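Local coordinates for Lmo2184 protein (Listeria monocytogenes serovar 1/2a, PDB 5JOQ), which probably binds heme at the cell surface as the lipoprotein substrate-binding component of an iron-uptake ABC transporter, at residues K36-V42 against L55-S61; P81-R87 against G107-L113; Y187-L191 against F268-S273. All blocks are in the same frame, centred on the assembly; numbering follows the deposited sequence.

Contact 1 (K36-V42 against L55-S61); sequences KIVATTV and LVGIPSS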
# COMPACT_ATOMS: atom_id res chain seq x y z
N LYS A 36 3.47 -26.16 -23.56
CA LYS A 36 3.39 -25.87 -22.13
C LYS A 36 3.77 -24.41 -21.91
O LYS A 36 4.94 -24.04 -22.09
CB LYS A 36 4.30 -26.82 -21.35
CG LYS A 36 3.99 -28.29 -21.61
CD LYS A 36 4.41 -29.17 -20.44
CE LYS A 36 5.90 -29.12 -20.18
NZ LYS A 36 6.71 -29.76 -21.27
N ILE A 37 2.80 -23.59 -21.51
CA ILE A 37 2.98 -22.14 -21.45
C ILE A 37 2.81 -21.67 -20.01
O ILE A 37 1.85 -22.06 -19.34
CB ILE A 37 1.97 -21.42 -22.37
CG1 ILE A 37 2.05 -21.97 -23.80
CG2 ILE A 37 2.22 -19.92 -22.33
CD1 ILE A 37 0.90 -21.47 -24.74
N VAL A 38 3.71 -20.80 -19.55
CA VAL A 38 3.55 -20.10 -18.27
C VAL A 38 3.23 -18.64 -18.54
O VAL A 38 3.98 -17.95 -19.24
CB VAL A 38 4.80 -20.23 -17.39
CG1 VAL A 38 4.69 -19.31 -16.16
CG2 VAL A 38 4.96 -21.67 -16.96
N ALA A 39 2.10 -18.16 -18.02
CA ALA A 39 1.77 -16.73 -18.08
C ALA A 39 2.13 -16.08 -16.76
O ALA A 39 1.66 -16.53 -15.71
CB ALA A 39 0.29 -16.52 -18.37
N THR A 40 2.96 -15.02 -16.78
CA THR A 40 3.41 -14.43 -15.52
C THR A 40 2.66 -13.15 -15.13
O THR A 40 3.02 -12.54 -14.11
CB THR A 40 4.91 -14.11 -15.54
OG1 THR A 40 5.14 -13.08 -16.50
CG2 THR A 40 5.73 -15.34 -15.92
N THR A 41 1.64 -12.73 -15.87
CA THR A 41 0.85 -11.58 -15.43
C THR A 41 -0.64 -11.85 -15.64
O THR A 41 -1.04 -12.67 -16.48
CB THR A 41 1.22 -10.29 -16.17
OG1 THR A 41 0.59 -10.28 -17.45
CG2 THR A 41 2.74 -10.17 -16.35
N VAL A 42 -1.45 -11.09 -14.89
CA VAL A 42 -2.91 -11.20 -15.02
C VAL A 42 -3.34 -10.87 -16.45
O VAL A 42 -4.14 -11.60 -17.06
CB VAL A 42 -3.61 -10.29 -14.00
CG1 VAL A 42 -5.11 -10.27 -14.29
CG2 VAL A 42 -3.35 -10.77 -12.57
N LEU A 55 -2.75 -23.48 -19.93
CA LEU A 55 -1.55 -22.99 -19.25
C LEU A 55 -1.05 -24.04 -18.26
O LEU A 55 -1.85 -24.75 -17.64
CB LEU A 55 -1.84 -21.69 -18.49
CG LEU A 55 -2.26 -20.50 -19.34
CD1 LEU A 55 -2.61 -19.33 -18.43
CD2 LEU A 55 -1.14 -20.09 -20.29
N VAL A 56 0.28 -24.12 -18.10
CA VAL A 56 0.86 -24.86 -16.98
C VAL A 56 1.26 -23.95 -15.82
O VAL A 56 1.43 -24.44 -14.70
CB VAL A 56 2.07 -25.73 -17.41
CG1 VAL A 56 1.65 -26.74 -18.48
CG2 VAL A 56 3.23 -24.87 -17.91
N GLY A 57 1.34 -22.65 -16.05
CA GLY A 57 1.64 -21.74 -14.98
C GLY A 57 0.89 -20.43 -15.07
O GLY A 57 0.70 -19.90 -16.14
N ILE A 58 0.51 -19.91 -13.91
CA ILE A 58 -0.16 -18.64 -13.80
C ILE A 58 0.53 -17.81 -12.72
O ILE A 58 1.24 -18.36 -11.90
CB ILE A 58 -1.65 -18.76 -13.47
CG1 ILE A 58 -1.87 -19.64 -12.24
CG2 ILE A 58 -2.43 -19.25 -14.68
CD1 ILE A 58 -3.27 -19.54 -11.69
N PRO A 59 0.30 -16.45 -12.75
CA PRO A 59 0.96 -15.69 -11.67
C PRO A 59 0.23 -15.85 -10.34
O PRO A 59 -0.92 -16.24 -10.32
CB PRO A 59 0.79 -14.25 -12.11
CG PRO A 59 -0.56 -14.24 -12.70
CD PRO A 59 -0.53 -15.46 -13.56
N SER A 60 0.92 -15.53 -9.25
CA SER A 60 0.31 -15.56 -7.93
C SER A 60 -0.24 -14.16 -7.80
O SER A 60 0.50 -13.19 -7.87
CB SER A 60 1.33 -15.82 -6.84
OG SER A 60 2.05 -17.00 -7.06
N SER A 61 -1.54 -14.04 -7.63
CA SER A 61 -2.13 -12.73 -7.51
C SER A 61 -3.42 -12.74 -6.72
O SER A 61 -4.11 -13.73 -6.69
CB SER A 61 -2.41 -12.21 -8.94
OG SER A 61 -3.36 -11.17 -8.98

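Contact 2 (P81-R87 against G107-L113); sequences PDLEIIR and GFEGADL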
# COMPACT_ATOMS: atom_id res chain seq x y z
N PRO A 81 8.95 -13.46 -10.94
CA PRO A 81 8.39 -14.81 -10.82
C PRO A 81 9.38 -15.75 -10.16
O PRO A 81 10.59 -15.51 -10.16
CB PRO A 81 8.12 -15.21 -12.28
CG PRO A 81 7.91 -13.85 -13.00
CD PRO A 81 8.96 -12.97 -12.33
N ASP A 82 8.85 -16.85 -9.62
CA ASP A 82 9.65 -17.87 -8.91
C ASP A 82 10.27 -18.84 -9.91
O ASP A 82 9.60 -19.75 -10.41
CB ASP A 82 8.77 -18.60 -7.90
CG ASP A 82 9.56 -19.61 -7.03
OD1 ASP A 82 10.34 -20.43 -7.56
OD2 ASP A 82 9.37 -19.57 -5.80
N LEU A 83 11.56 -18.65 -10.20
CA LEU A 83 12.20 -19.43 -11.26
C LEU A 83 12.26 -20.92 -10.93
O LEU A 83 12.22 -21.76 -11.83
CB LEU A 83 13.60 -18.90 -11.51
CG LEU A 83 13.62 -17.42 -11.90
CD1 LEU A 83 15.05 -16.96 -12.14
CD2 LEU A 83 12.76 -17.17 -13.12
N GLU A 84 12.35 -21.27 -9.64
CA GLU A 84 12.44 -22.68 -9.30
C GLU A 84 11.13 -23.40 -9.58
O GLU A 84 11.13 -24.50 -10.14
CB GLU A 84 12.89 -22.85 -7.85
CG GLU A 84 14.28 -22.27 -7.62
CD GLU A 84 14.83 -22.60 -6.25
OE1 GLU A 84 14.27 -23.50 -5.58
OE2 GLU A 84 15.83 -21.96 -5.85
N ILE A 85 9.99 -22.78 -9.24
CA ILE A 85 8.70 -23.36 -9.62
C ILE A 85 8.61 -23.49 -11.14
O ILE A 85 8.26 -24.55 -11.67
CB ILE A 85 7.54 -22.53 -9.05
CG1 ILE A 85 7.52 -22.58 -7.52
CG2 ILE A 85 6.21 -23.04 -9.58
CD1 ILE A 85 6.41 -21.73 -6.90
N ILE A 86 8.92 -22.41 -11.86
CA ILE A 86 8.75 -22.43 -13.31
C ILE A 86 9.62 -23.51 -13.95
O ILE A 86 9.18 -24.24 -14.84
CB ILE A 86 9.01 -21.04 -13.91
CG1 ILE A 86 8.01 -20.04 -13.33
CG2 ILE A 86 8.85 -21.07 -15.43
CD1 ILE A 86 8.18 -18.62 -13.84
N ARG A 87 10.87 -23.65 -13.48
CA ARG A 87 11.74 -24.69 -14.02
C ARG A 87 11.10 -26.07 -13.89
O ARG A 87 11.08 -26.85 -14.85
CB ARG A 87 13.09 -24.68 -13.31
CG ARG A 87 13.90 -23.43 -13.47
CD ARG A 87 15.35 -23.67 -13.01
NE ARG A 87 15.99 -24.70 -13.82
CZ ARG A 87 17.30 -24.90 -13.89
NH1 ARG A 87 18.13 -24.12 -13.20
NH2 ARG A 87 17.79 -25.86 -14.66
N GLY A 107 17.49 -13.66 -15.29
CA GLY A 107 17.07 -14.81 -14.50
C GLY A 107 16.53 -15.94 -15.36
O GLY A 107 16.91 -17.10 -15.18
N PHE A 108 15.62 -15.62 -16.28
CA PHE A 108 15.12 -16.64 -17.21
C PHE A 108 16.26 -17.31 -17.99
O PHE A 108 16.33 -18.54 -18.07
CB PHE A 108 14.10 -16.01 -18.18
CG PHE A 108 12.80 -15.59 -17.52
CD1 PHE A 108 12.22 -16.37 -16.52
CD2 PHE A 108 12.15 -14.43 -17.92
CE1 PHE A 108 11.02 -15.98 -15.91
CE2 PHE A 108 10.92 -14.04 -17.32
CZ PHE A 108 10.38 -14.80 -16.30
N GLU A 109 17.14 -16.51 -18.59
CA GLU A 109 18.27 -17.08 -19.33
C GLU A 109 19.11 -17.97 -18.45
O GLU A 109 19.50 -19.08 -18.85
CB GLU A 109 19.14 -15.97 -19.92
CG GLU A 109 18.52 -15.26 -21.10
CD GLU A 109 19.32 -14.04 -21.55
OE1 GLU A 109 20.12 -13.50 -20.75
OE2 GLU A 109 19.14 -13.61 -22.71
N GLY A 110 19.42 -17.51 -17.24
CA GLY A 110 20.19 -18.32 -16.31
C GLY A 110 19.52 -19.64 -16.00
O GLY A 110 20.19 -20.65 -15.82
N ALA A 111 18.19 -19.65 -15.94
CA ALA A 111 17.45 -20.87 -15.63
C ALA A 111 17.15 -21.70 -16.88
O ALA A 111 16.45 -22.71 -16.78
CB ALA A 111 16.14 -20.53 -14.91
N ASP A 112 17.66 -21.29 -18.04
CA ASP A 112 17.43 -22.01 -19.30
C ASP A 112 15.95 -22.06 -19.66
O ASP A 112 15.47 -23.05 -20.21
CB ASP A 112 18.01 -23.42 -19.23
CG ASP A 112 19.50 -23.41 -19.13
OD1 ASP A 112 20.11 -22.66 -19.93
OD2 ASP A 112 20.07 -24.11 -18.25
N LEU A 113 15.21 -20.99 -19.36
CA LEU A 113 13.80 -20.88 -19.69
C LEU A 113 13.63 -19.98 -20.91
O LEU A 113 14.06 -18.83 -20.89
CB LEU A 113 13.00 -20.33 -18.51
CG LEU A 113 13.09 -21.14 -17.22
CD1 LEU A 113 12.50 -20.35 -16.07
CD2 LEU A 113 12.40 -22.49 -17.38

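Contact 3 (Y187-L191 against F268-S273); sequences YIGDL and FGMTAS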
# COMPACT_ATOMS: atom_id res chain seq x y z
N TYR A 187 1.53 3.44 -21.81
CA TYR A 187 0.15 3.01 -22.08
C TYR A 187 -0.88 4.06 -21.66
O TYR A 187 -1.84 4.33 -22.40
CB TYR A 187 -0.11 1.68 -21.36
CG TYR A 187 -1.59 1.29 -21.27
CD1 TYR A 187 -2.35 1.07 -22.43
CD2 TYR A 187 -2.21 1.12 -20.03
CE1 TYR A 187 -3.70 0.69 -22.36
CE2 TYR A 187 -3.54 0.74 -19.94
CZ TYR A 187 -4.27 0.51 -21.11
OH TYR A 187 -5.58 0.13 -21.02
N ILE A 188 -0.73 4.64 -20.47
CA ILE A 188 -1.72 5.65 -20.08
C ILE A 188 -1.62 6.85 -21.01
O ILE A 188 -2.64 7.47 -21.33
CB ILE A 188 -1.54 6.09 -18.61
CG1 ILE A 188 -1.67 4.91 -17.64
CG2 ILE A 188 -2.56 7.23 -18.26
CD1 ILE A 188 -3.01 4.29 -17.64
N GLY A 189 -0.42 7.20 -21.48
CA GLY A 189 -0.31 8.23 -22.52
C GLY A 189 -1.03 7.84 -23.81
O GLY A 189 -1.63 8.70 -24.49
N ASP A 190 -0.96 6.56 -24.18
CA ASP A 190 -1.68 6.09 -25.36
C ASP A 190 -3.20 6.25 -25.18
O ASP A 190 -3.91 6.62 -26.12
CB ASP A 190 -1.31 4.63 -25.64
CG ASP A 190 -1.71 4.20 -27.03
OD1 ASP A 190 -1.43 4.97 -27.98
OD2 ASP A 190 -2.30 3.12 -27.19
N LEU A 191 -3.72 5.96 -23.98
CA LEU A 191 -5.17 6.13 -23.76
C LEU A 191 -5.58 7.58 -23.92
O LEU A 191 -6.60 7.88 -24.55
CB LEU A 191 -5.56 5.63 -22.36
CG LEU A 191 -5.37 4.13 -22.10
CD1 LEU A 191 -5.71 3.91 -20.61
CD2 LEU A 191 -6.41 3.36 -22.94
N PHE A 268 -6.86 1.27 -14.64
CA PHE A 268 -5.77 1.89 -15.40
C PHE A 268 -4.42 1.35 -14.88
O PHE A 268 -3.82 1.93 -13.97
CB PHE A 268 -5.81 3.42 -15.23
CG PHE A 268 -7.02 4.06 -15.88
CD1 PHE A 268 -6.97 4.47 -17.20
CD2 PHE A 268 -8.18 4.27 -15.15
CE1 PHE A 268 -8.08 5.07 -17.81
CE2 PHE A 268 -9.31 4.88 -15.74
CZ PHE A 268 -9.25 5.26 -17.08
N GLY A 269 -3.93 0.27 -15.46
CA GLY A 269 -2.62 -0.21 -15.07
C GLY A 269 -1.49 0.52 -15.80
O GLY A 269 -1.73 1.32 -16.70
N MET A 270 -0.25 0.21 -15.40
CA MET A 270 0.91 0.84 -16.03
C MET A 270 1.07 0.41 -17.49
O MET A 270 1.59 1.18 -18.30
CB MET A 270 2.19 0.50 -15.25
CG MET A 270 3.22 1.61 -15.31
SD MET A 270 4.63 1.31 -14.18
CE MET A 270 5.59 0.27 -15.29
N THR A 271 0.68 -0.82 -17.81
CA THR A 271 0.77 -1.32 -19.18
C THR A 271 -0.58 -1.89 -19.61
O THR A 271 -1.49 -2.08 -18.78
CB THR A 271 1.88 -2.36 -19.34
OG1 THR A 271 1.70 -3.41 -18.38
CG2 THR A 271 3.25 -1.70 -19.14
N ALA A 272 -0.69 -2.17 -20.92
CA ALA A 272 -1.97 -2.45 -21.56
C ALA A 272 -2.53 -3.80 -21.11
O ALA A 272 -1.77 -4.71 -20.76
CB ALA A 272 -1.81 -2.46 -23.11
N SER A 273 -3.83 -3.94 -21.24
CA SER A 273 -4.58 -5.16 -20.98
C SER A 273 -5.92 -5.14 -21.73
O SER A 273 -6.25 -4.19 -22.38
CB SER A 273 -4.79 -5.38 -19.49
OG SER A 273 -5.76 -4.53 -18.99
O HOH W 1 3.33 1.49 -20.56
O HOH W 2 1.46 4.01 -18.35

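Contact 1 (K36-V42 against L55-S61)
Three backbone hydrogen bonds hold these two chain segments together. Val56 N donates to Ile37 O at 2.9 Å, and Gly57 N reaches the same oxygen more weakly, 3.4 Å from Ile37 O. Two residues on, Ala39 N donates to Gly57 O at 2.9 Å, so Val38 and Gly57 form a single parallel bridge with their CA atoms 4.1 Å apart. Beyond it Pro59 has no N-H to offer; Ala39 O instead receives a CA-H...O contact from Ile58 CA at 3.4 Å. Glycine suits position 57: a CB there would run into Val38 CG2. Side chains pack beside the bonded backbones, with Leu55 CD2 3.9 Å from Ile37 CG2 and Leu55 CD1 4.0 Å from Ala39 CB, while Val38 CG2 meets Val56 CG2 at 3.8 Å. Farther along, the Pro59 ring fits under the turn at Thr40 and Thr41, its CB 3.4 Å from Thr40 O. There Thr41 N-caps the helix that starts at Val42, bonding Ile44 N through its side chain. Strand 37-39, helix 42-50 and the return to 57-58 make a right-handed beta-alpha-beta crossover, the parallel alpha/beta build of an N-terminal lobe in this solute-binding family.

Contact 2 (P81-R87 against G107-L113)
Pro81 opens the contact, its CG 4.2 Å from Phe108 CZ, just before the chain turns into a helix. Asp82 points away from the other segment and N-caps that helix: its OD1 accepts from Ile85 N at 2.9 Å. Leu83, in the first turn, points squarely across. Its CD2 lies 3.5 Å from Phe108 CE1, and its CD1 sits 3.6 Å from Gly107 O, close against a helix surface that bears no side chain at Gly107. Glu84 faces outward and forms a salt bridge with Lys285 of the second subunit. One turn after Leu83, Ile86 points across and packs against both Phe108 and Leu113, with CG2 3.8 Å from Leu113 CD1 and CD1 4.4 Å from Phe108 CE1; Val94 of strand 93-97 touches both Ile86 and Phe108 and underlies this core. Arg87 ends the segment by laying its aliphatic part along the helix terminus, CD 3.8 Å from Ala111 CB, while Ala111 O lies over one face of the guanidinium, 3.6 Å from NE. That terminus is a Schellman motif: Asp112 takes positive phi, and Leu113 N bonds back to Phe108 O at 3.0 Å, turning Leu113 in toward Ile86. The two helices therefore meet through apolar side chains, with their charged groups at the margin or turned outward, so shape and burial hold the contact rather than directed polar bonds.

Contact 3 (Y187-L191 against F268-S273)
Tyr187 gives up more surface here than any other residue, about 100 Å². One face of its ring lies against Ala272: Ala272 CA sits 3.5 Å from the ring centroid and almost on the ring normal, a CH-pi contact, and Ala272 CB is 3.6 Å from Tyr187 CD1. Gly269 O approaches the ring edge, 3.4 Å from Tyr187 CD2. At the helix start, two waters join the segments. One water accepts from Tyr187 N and donates to Met270 O, 2.9 Å from each; the other accepts from Ile188 N at 3.1 Å and donates to Met270 O at 2.8 Å. Helix 187-194 belongs to the C-terminal lobe, and loop 268-273 leads into helix 276-288; Thr99 and Phe120, from the N-terminal half, also meet this loop, which places the contact at the junction of the two lobes of a solute-binding protein. Phe268 buries the next largest share, its ring edge facing Leu191, with CD1 3.7 Å from Leu191 CD1. Ile188 extends CD1 to within 3.8 Å of Phe268 CB and 3.4 Å of Gly269 O.

From the N terminus, contact 1 closes first, bringing the chain back beside its first strand after helix 42-50. Contact 2 follows in series, bridging a longer excursion through strand 93-97 that joins helices 83-88 and 101-110. None of the three loops nests in or crosses another. The first two touch directly, Thr40 CG2 being 3.9 Å from Pro81 CG and Val38 CG2 4.2 Å from Ile86 CG2, and so build one N-terminal lobe together. Contact 3 opens later and spans 76 residues, binding helix 187-194 to the loop before the final helix. Near the centre of the chain, it lies about 21 Å from contact 1 and 27 Å from contact 2, centre to centre.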